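Local coordinates for protein beta-hexosaminidase (Neisseria gonorrhoeae, PDB 6JTJ) that probably cleaves terminal N-acetylglucosamine from peptidoglycan fragments as a family 3 glycoside hydrolase, serving peptidoglycan recycling, at residues C[185-197]-C[239-252]. Numbering follows the deposited sequence.
Sequences NPEAVARLALALQ and ADLAPFRIMSREGM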
# COMPACT_ATOMS: atom_id res chain seq x y z
N ASN C 185 -3.86 -15.27 12.94
CA ASN C 185 -4.27 -16.66 13.09
C ASN C 185 -5.48 -16.93 12.22
O ASN C 185 -6.50 -16.28 12.37
CB ASN C 185 -4.61 -16.95 14.57
CG ASN C 185 -4.88 -18.43 14.83
OD1 ASN C 185 -5.75 -19.05 14.22
ND2 ASN C 185 -4.13 -19.01 15.74
N PRO C 186 -5.38 -17.90 11.32
CA PRO C 186 -6.51 -18.19 10.41
C PRO C 186 -7.85 -18.46 11.09
O PRO C 186 -8.88 -18.01 10.60
CB PRO C 186 -6.04 -19.42 9.63
CG PRO C 186 -4.80 -19.91 10.29
CD PRO C 186 -4.20 -18.74 11.01
N GLU C 187 -7.84 -19.09 12.26
CA GLU C 187 -9.10 -19.32 13.00
C GLU C 187 -9.71 -18.03 13.50
O GLU C 187 -10.92 -17.82 13.41
CB GLU C 187 -8.88 -20.27 14.19
CG GLU C 187 -10.24 -20.69 14.84
CD GLU C 187 -11.17 -21.51 13.93
OE1 GLU C 187 -10.71 -22.16 12.95
OE2 GLU C 187 -12.40 -21.50 14.19
N ALA C 188 -8.89 -17.15 14.04
CA ALA C 188 -9.40 -15.85 14.47
C ALA C 188 -9.95 -15.05 13.28
O ALA C 188 -11.01 -14.44 13.35
CB ALA C 188 -8.29 -15.05 15.16
N VAL C 189 -9.21 -15.08 12.17
CA VAL C 189 -9.65 -14.32 10.98
C VAL C 189 -11.01 -14.84 10.50
O VAL C 189 -11.93 -14.07 10.30
CB VAL C 189 -8.61 -14.38 9.86
CG1 VAL C 189 -9.17 -13.79 8.56
CG2 VAL C 189 -7.34 -13.64 10.27
N ALA C 190 -11.12 -16.15 10.38
CA ALA C 190 -12.35 -16.78 9.88
C ALA C 190 -13.52 -16.44 10.76
O ALA C 190 -14.56 -15.99 10.30
CB ALA C 190 -12.19 -18.29 9.78
N ARG C 191 -13.34 -16.58 12.07
CA ARG C 191 -14.46 -16.35 12.98
C ARG C 191 -14.85 -14.87 13.07
O ARG C 191 -16.04 -14.55 13.09
CB ARG C 191 -14.17 -16.95 14.36
CG ARG C 191 -13.99 -18.50 14.29
CD ARG C 191 -15.21 -19.22 14.85
NE ARG C 191 -16.51 -18.84 14.31
CZ ARG C 191 -17.22 -19.48 13.38
NH1 ARG C 191 -16.76 -20.54 12.74
NH2 ARG C 191 -18.44 -19.01 13.08
N LEU C 192 -13.87 -13.96 13.10
CA LEU C 192 -14.22 -12.54 13.11
C LEU C 192 -14.90 -12.14 11.82
O LEU C 192 -15.85 -11.36 11.80
CB LEU C 192 -12.98 -11.68 13.37
CG LEU C 192 -12.40 -11.90 14.77
CD1 LEU C 192 -10.99 -11.34 14.89
CD2 LEU C 192 -13.32 -11.25 15.80
N ALA C 193 -14.41 -12.69 10.71
CA ALA C 193 -15.01 -12.39 9.41
C ALA C 193 -16.47 -12.86 9.36
O ALA C 193 -17.33 -12.12 8.89
CB ALA C 193 -14.19 -13.06 8.30
N LEU C 194 -16.72 -14.08 9.80
CA LEU C 194 -18.09 -14.61 9.82
C LEU C 194 -19.03 -13.78 10.67
O LEU C 194 -20.18 -13.50 10.29
CB LEU C 194 -18.09 -16.06 10.32
CG LEU C 194 -17.48 -17.09 9.37
CD1 LEU C 194 -17.22 -18.40 10.11
CD2 LEU C 194 -18.39 -17.33 8.18
N ALA C 195 -18.53 -13.30 11.81
CA ALA C 195 -19.32 -12.41 12.67
C ALA C 195 -19.56 -11.07 12.02
O ALA C 195 -20.66 -10.48 12.12
CB ALA C 195 -18.60 -12.22 14.01
N LEU C 196 -18.53 -10.53 11.36
CA LEU C 196 -18.73 -9.27 10.64
C LEU C 196 -19.79 -9.48 9.56
O LEU C 196 -20.65 -8.63 9.36
CB LEU C 196 -17.42 -8.80 10.00
CG LEU C 196 -17.52 -7.41 9.33
CD1 LEU C 196 -17.17 -6.30 10.31
CD2 LEU C 196 -16.60 -7.34 8.13
N GLN C 197 -19.69 -10.61 8.86
CA GLN C 197 -20.60 -10.92 7.75
C GLN C 197 -22.07 -10.93 8.20
O GLN C 197 -22.94 -10.37 7.52
CB GLN C 197 -20.20 -12.26 7.12
CG GLN C 197 -21.16 -12.77 6.04
CD GLN C 197 -20.59 -13.93 5.26
OE1 GLN C 197 -20.10 -13.76 4.13
NE2 GLN C 197 -20.57 -15.12 5.87
N ALA C 239 -3.37 -22.42 6.00
CA ALA C 239 -3.53 -21.13 6.67
C ALA C 239 -4.33 -20.14 5.83
O ALA C 239 -5.54 -20.00 6.05
CB ALA C 239 -2.16 -20.56 7.02
N ASP C 240 -3.68 -19.49 4.86
CA ASP C 240 -4.28 -18.30 4.21
C ASP C 240 -5.60 -18.60 3.49
O ASP C 240 -6.51 -17.77 3.48
CB ASP C 240 -3.30 -17.69 3.22
CG ASP C 240 -1.95 -17.35 3.85
OD1 ASP C 240 -1.30 -18.26 4.38
OD2 ASP C 240 -1.54 -16.17 3.79
N LEU C 241 -5.72 -19.80 2.92
CA LEU C 241 -6.95 -20.19 2.21
C LEU C 241 -8.11 -20.53 3.10
O LEU C 241 -9.26 -20.44 2.67
CB LEU C 241 -6.68 -21.37 1.25
CG LEU C 241 -6.10 -20.95 -0.09
CD1 LEU C 241 -5.48 -22.15 -0.81
CD2 LEU C 241 -7.15 -20.30 -0.96
N ALA C 242 -7.85 -20.92 4.33
CA ALA C 242 -8.93 -21.45 5.16
C ALA C 242 -10.06 -20.45 5.38
O ALA C 242 -11.23 -20.83 5.31
CB ALA C 242 -8.39 -21.98 6.48
N PRO C 243 -9.74 -19.16 5.63
CA PRO C 243 -10.86 -18.21 5.80
C PRO C 243 -11.72 -18.03 4.54
O PRO C 243 -12.92 -17.82 4.65
CB PRO C 243 -10.17 -16.90 6.18
CG PRO C 243 -8.83 -17.30 6.72
CD PRO C 243 -8.45 -18.59 6.04
N PHE C 244 -11.11 -18.14 3.37
CA PHE C 244 -11.84 -18.06 2.13
C PHE C 244 -12.77 -19.27 1.98
O PHE C 244 -13.94 -19.08 1.65
CB PHE C 244 -10.89 -17.96 0.93
CG PHE C 244 -10.17 -16.62 0.83
CD1 PHE C 244 -10.78 -15.54 0.25
CD2 PHE C 244 -8.89 -16.47 1.32
CE1 PHE C 244 -10.13 -14.31 0.17
CE2 PHE C 244 -8.22 -15.26 1.24
CZ PHE C 244 -8.86 -14.17 0.68
N ARG C 245 -12.28 -20.47 2.26
CA ARG C 245 -13.14 -21.67 2.21
C ARG C 245 -14.35 -21.54 3.11
O ARG C 245 -15.48 -21.80 2.69
CB ARG C 245 -12.38 -22.91 2.64
CG ARG C 245 -11.44 -23.44 1.60
CD ARG C 245 -11.01 -24.83 2.07
NE ARG C 245 -10.96 -25.84 0.97
CZ ARG C 245 -10.09 -25.84 -0.03
NH1 ARG C 245 -9.15 -24.91 -0.09
NH2 ARG C 245 -10.14 -26.78 -0.98
N ILE C 246 -14.11 -21.13 4.34
CA ILE C 246 -15.15 -21.06 5.34
C ILE C 246 -16.17 -19.97 4.97
O ILE C 246 -17.38 -20.18 5.07
CB ILE C 246 -14.53 -20.81 6.73
CG1 ILE C 246 -13.69 -22.04 7.14
CG2 ILE C 246 -15.60 -20.54 7.76
CD1 ILE C 246 -12.76 -21.84 8.34
N MET C 247 -15.68 -18.80 4.55
CA MET C 247 -16.59 -17.71 4.14
C MET C 247 -17.41 -18.10 2.91
O MET C 247 -18.61 -17.80 2.85
CB MET C 247 -15.81 -16.45 3.87
CG MET C 247 -15.30 -15.79 5.13
SD MET C 247 -16.61 -14.89 5.96
CE MET C 247 -16.72 -13.41 4.97
N SER C 248 -16.78 -18.79 1.97
CA SER C 248 -17.47 -19.31 0.81
C SER C 248 -18.62 -20.21 1.25
O SER C 248 -19.75 -20.04 0.81
CB SER C 248 -16.51 -20.08 -0.09
OG SER C 248 -17.18 -20.58 -1.24
N ARG C 249 -18.32 -21.17 2.11
CA ARG C 249 -19.34 -22.09 2.63
C ARG C 249 -20.49 -21.36 3.27
O ARG C 249 -21.63 -21.74 3.12
CB ARG C 249 -18.74 -23.02 3.67
CG ARG C 249 -19.34 -24.41 3.63
CD ARG C 249 -19.48 -25.04 5.01
NE ARG C 249 -18.26 -24.96 5.81
CZ ARG C 249 -18.13 -24.37 7.00
NH1 ARG C 249 -19.16 -23.75 7.59
NH2 ARG C 249 -16.95 -24.38 7.62
N GLU C 250 -20.18 -20.27 3.97
CA GLU C 250 -21.20 -19.51 4.69
C GLU C 250 -21.83 -18.37 3.92
O GLU C 250 -22.41 -17.46 4.52
CB GLU C 250 -20.61 -18.99 6.00
CG GLU C 250 -20.17 -20.11 6.94
CD GLU C 250 -21.32 -21.00 7.36
OE1 GLU C 250 -22.38 -20.44 7.71
OE2 GLU C 250 -21.16 -22.24 7.30
N GLY C 251 -21.73 -18.38 2.59
CA GLY C 251 -22.54 -17.46 1.76
C GLY C 251 -21.90 -16.16 1.29
O GLY C 251 -22.59 -15.26 0.83
N MET C 252 -20.57 -16.06 1.36
CA MET C 252 -19.85 -14.90 0.83
C MET C 252 -20.24 -14.65 -0.63
O MET C 252 -20.26 -15.59 -1.42
CB MET C 252 -18.35 -15.14 0.95
CG MET C 252 -17.47 -14.03 0.40
SD MET C 252 -15.72 -14.29 0.80
CE MET C 252 -15.39 -15.86 0.03
O HOH W 1 -22.26 -12.70 1.68
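Ala190 and Pro243 mark where the backbones of helices 186-197 and 242-249 come nearest, their CA atoms 4.6 Å apart. The small alanine permits this approach: Ala190 CB faces the CA and CB of Pro243 and also meets Ile246 CD1 at 3.9 Å. The helices run roughly parallel, at -28°, with axes 8.8 Å apart at closest. On the buried side Val189 CG1 touches CB and CG of the Pro243 ring; farther along, Met247 wedges between Ala193 and Leu194. Its bend at chi2 (-78°) puts Met247 SD against Leu194 CD2 and 3.8 Å from Ala193 CB, and a further bend at chi3 swings CE to the Gln197 amide. The Leu194 and Ile246 side chains cross at about a right angle, CD1 resting on Ile246 CG2, while Leu194 CD2 lies 3.5 Å from Glu250 CB.

Toward Gln197 and Met252, whose CA atoms stand 8.0 Å apart, the contact turns polar and looser. Gln197 reaches out extended, CG anti to the backbone N (chi1 174°), yet Gln197 NE2 stands 3.3 Å from Glu250 O at an angle too poor for a hydrogen bond. Its OE1 is hydrogen-bonded to Ser207, and a water that donates to Gly251 O at 2.7 Å gives OE1 a weak second bond. Gly251, at positive phi, closes helix 242-249 in a Schellman motif (Met252 N to Met247 O, Gly251 N to Ser248 O), while Glu250 lies exposed at the margin.

Both segments belong to the TIM-barrel-type catalytic domain of family 3 glycoside hydrolases: helices 124-134 and 136-155 cover other faces of helix 186-202, Phe244 meets Phe212 of strand 208-212 edge-to-face, and Met252 leads toward strand 254-257, parallel to 208-212.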